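Side-chain contact in amidohydrolase (Staphylococcus aureus, PDB 3NUR), which is a putative metal-dependent hydrolase of the amidohydrolase family, with a TIM-barrel fold, that probably cleaves non-peptide C–N bonds of linear amides: residues Leu262-Met265 / Asp266-Phe270. Residues are numbered along the deposited sequence; the frame is centred on the assembly and turned at random.
Sequences LERM and DEALF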
ATOM      1  N   LEU A 262       7.722  14.329 -10.992  1.00  8.62           N
ATOM      2  CA  LEU A 262       7.822  13.505 -12.213  1.00 10.30           C
ATOM      3  C   LEU A 262       8.555  14.167 -13.382  1.00 13.52           C
ATOM      4  O   LEU A 262       9.429  13.527 -13.997  1.00 12.84           O
ATOM      5  CB  LEU A 262       6.471  12.951 -12.661  1.00 11.29           C
ATOM      6  CG  LEU A 262       5.845  11.867 -11.773  1.00 15.63           C
ATOM      7  CD1 LEU A 262       4.500  11.463 -12.319  1.00 15.68           C
ATOM      8  CD2 LEU A 262       6.736  10.634 -11.667  1.00 15.97           C
ATOM      9  N   GLU A 263       8.183  15.428 -13.710  1.00 10.98           N
ATOM     10  CA  GLU A 263       8.822  16.149 -14.820  1.00 10.86           C
ATOM     11  C   GLU A 263      10.297  16.346 -14.552  1.00 12.74           C
ATOM     12  O   GLU A 263      11.110  16.147 -15.455  1.00 13.31           O
ATOM     13  CB  GLU A 263       8.166  17.515 -15.082  1.00 12.70           C
ATOM     14  CG  GLU A 263       6.713  17.463 -15.540  1.00 18.73           C
ATOM     15  CD  GLU A 263       5.674  17.505 -14.434  1.00 31.28           C
ATOM     16  OE1 GLU A 263       6.007  17.182 -13.269  1.00 16.59           O
ATOM     17  OE2 GLU A 263       4.516  17.873 -14.739  1.00 20.55           O
ATOM     18  N   ARG A 264      10.655  16.682 -13.302  1.00 10.26           N
ATOM     19  CA  ARG A 264      12.052  16.902 -12.926  1.00 11.19           C
ATOM     20  C   ARG A 264      12.894  15.621 -12.997  1.00 13.26           C
ATOM     21  O   ARG A 264      14.041  15.673 -13.424  1.00 12.95           O
ATOM     22  CB  ARG A 264      12.148  17.566 -11.545  1.00 11.99           C
ATOM     23  CG  ARG A 264      13.583  17.688 -11.023  1.00 13.36           C
ATOM     24  CD  ARG A 264      14.458  18.656 -11.793  1.00 13.58           C
ATOM     25  NE  ARG A 264      15.582  19.047 -10.944  1.00 11.07           N
ATOM     26  CZ  ARG A 264      16.120  20.254 -10.932  1.00 16.89           C
ATOM     27  NH1 ARG A 264      15.703  21.181 -11.783  1.00 12.62           N
ATOM     28  NH2 ARG A 264      17.075  20.548 -10.067  1.00 10.21           N
HETATM   29  N   MSE A 265      12.309  14.474 -12.632  1.00 11.33           N
HETATM   30  CA  MSE A 265      13.033  13.202 -12.716  1.00 10.65           C
HETATM   31  C   MSE A 265      13.345  12.855 -14.172  1.00 13.11           C
HETATM   32  O   MSE A 265      14.473  12.487 -14.469  1.00 13.11           O
HETATM   33  CB  MSE A 265      12.240  12.099 -12.006  1.00 12.83           C
HETATM   34  CG  MSE A 265      11.955  12.470 -10.538  1.00 20.60           C
HETATM   35 SE   MSE A 265      10.648  11.283  -9.693  0.60 30.80          SE
HETATM   36  CE  MSE A 265      11.892  10.025  -9.538  1.00 20.72           C
ATOM     37  N   ASP A 266      12.394  13.070 -15.094  1.00 10.75           N
ATOM     38  CA  ASP A 266      12.646  12.816 -16.513  1.00 11.50           C
ATOM     39  C   ASP A 266      13.795  13.665 -17.059  1.00 16.92           C
ATOM     40  O   ASP A 266      14.574  13.192 -17.890  1.00 17.76           O
ATOM     41  CB  ASP A 266      11.372  13.057 -17.330  1.00 12.06           C
ATOM     42  CG  ASP A 266      10.391  11.916 -17.273  1.00 18.49           C
ATOM     43  OD1 ASP A 266      10.709  10.882 -16.624  1.00 17.31           O
ATOM     44  OD2 ASP A 266       9.310  12.045 -17.869  1.00 19.33           O
ATOM     45  N   GLU A 267      13.896  14.907 -16.588  1.00 13.14           N
ATOM     46  CA  GLU A 267      14.945  15.834 -17.030  1.00 13.39           C
ATOM     47  C   GLU A 267      16.296  15.616 -16.369  1.00 16.32           C
ATOM     48  O   GLU A 267      17.327  15.922 -16.966  1.00 14.88           O
ATOM     49  CB  GLU A 267      14.515  17.278 -16.691  1.00 15.02           C
ATOM     50  CG  GLU A 267      13.288  17.753 -17.444  1.00 26.65           C
ATOM     51  CD  GLU A 267      12.755  19.109 -17.021  1.00 57.20           C
ATOM     52  OE1 GLU A 267      12.822  19.432 -15.814  1.00 41.34           O
ATOM     53  OE2 GLU A 267      12.241  19.841 -17.897  1.00 61.95           O
ATOM     54  N   ALA A 268      16.298  15.214 -15.088  1.00 12.16           N
ATOM     55  CA  ALA A 268      17.505  15.239 -14.281  1.00 11.97           C
ATOM     56  C   ALA A 268      17.996  13.948 -13.669  1.00 15.99           C
ATOM     57  O   ALA A 268      19.094  13.925 -13.108  1.00 14.05           O
ATOM     58  CB  ALA A 268      17.348  16.303 -13.203  1.00 12.78           C
ATOM     59  N   LEU A 269      17.190  12.882 -13.724  1.00 13.35           N
ATOM     60  CA  LEU A 269      17.632  11.637 -13.129  1.00 13.23           C
ATOM     61  C   LEU A 269      18.082  10.757 -14.285  1.00 18.88           C
ATOM     62  O   LEU A 269      17.238  10.355 -15.079  1.00 19.28           O
ATOM     63  CB  LEU A 269      16.478  10.981 -12.332  1.00 12.70           C
ATOM     64  CG  LEU A 269      16.925  10.063 -11.196  1.00 16.35           C
ATOM     65  CD1 LEU A 269      15.781   9.799 -10.222  1.00 15.97           C
ATOM     66  CD2 LEU A 269      17.504   8.737 -11.729  1.00 17.24           C
ATOM     67  N   PHE A 270      19.407  10.497 -14.408  1.00 15.17           N
ATOM     68  CA  PHE A 270      19.957   9.702 -15.516  1.00 16.01           C
ATOM     69  C   PHE A 270      19.603   8.240 -15.321  1.00 16.96           C
ATOM     70  O   PHE A 270      19.969   7.654 -14.297  1.00 16.83           O
ATOM     71  CB  PHE A 270      21.492   9.880 -15.619  1.00 18.06           C
ATOM     72  CG  PHE A 270      22.122   9.252 -16.847  1.00 20.53           C
ATOM     73  CD1 PHE A 270      22.380  10.014 -17.984  1.00 24.66           C
ATOM     74  CD2 PHE A 270      22.455   7.900 -16.869  1.00 23.18           C
ATOM     75  CE1 PHE A 270      22.951   9.423 -19.128  1.00 25.83           C
ATOM     76  CE2 PHE A 270      23.041   7.317 -18.002  1.00 25.69           C
ATOM     77  CZ  PHE A 270      23.295   8.084 -19.118  1.00 24.14           C
TER
HETATM   78  O   HOH W   1      14.247  20.866 -14.358  1.00 24.48           O
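The guanidinium of R264 and the methyl of A268, one turn later, meet obliquely, with NE of R264 4.0 Å from CB of A268. R264 carries its CG anti to the backbone N (chi1 174°), and the bend at chi2 lays the rest of the chain along this exposed flank; the small methyl of alanine leaves room for the chain to run past it. The carboxylate of E267 is a second flat group on this flank, its CD 3.7 Å from the carbonyl O of E263. R264 NH1 and E267 OE1 stand 5.3 Å apart, too far for a direct salt bridge, and a water joins them, accepting from NH1 of R264 at 3.0 Å and donating to OE1 of E267. Two long, oppositely charged side chains suit this solvent-facing side, where their attraction is probably softened by water.

Both residues belong to the short helix 262-268 of the TIM-barrel chain, well out from its centre. Its turns are held by i to i+4 bonds, among them D266 N to L262 O, nearly straight at 163°. At the C-terminal end, A268 N is bonded to R264 O at 2.8 Å and only weakly to M265 O, whereas L269 N donates to M265 O at 2.8 Å just as L269 leaves helical geometry.

The inner flank is largely apolar, with L262 and M265 buried. M265, here selenomethionine, bends at chi3 (76°), and its CE comes to 4.0 Å from CD1 of L269, the two side chains running alongside each other in a common direction. The unbranched, flexible M265 and the branched L269 fit against helix 223-237, where M265 touches I233 and L269 touches L237. L262 packs on F282 of helix 278-284, and D266, partly exposed at the margin, touches V278 and has its OD2 hydrogen-bonded to OG of S279.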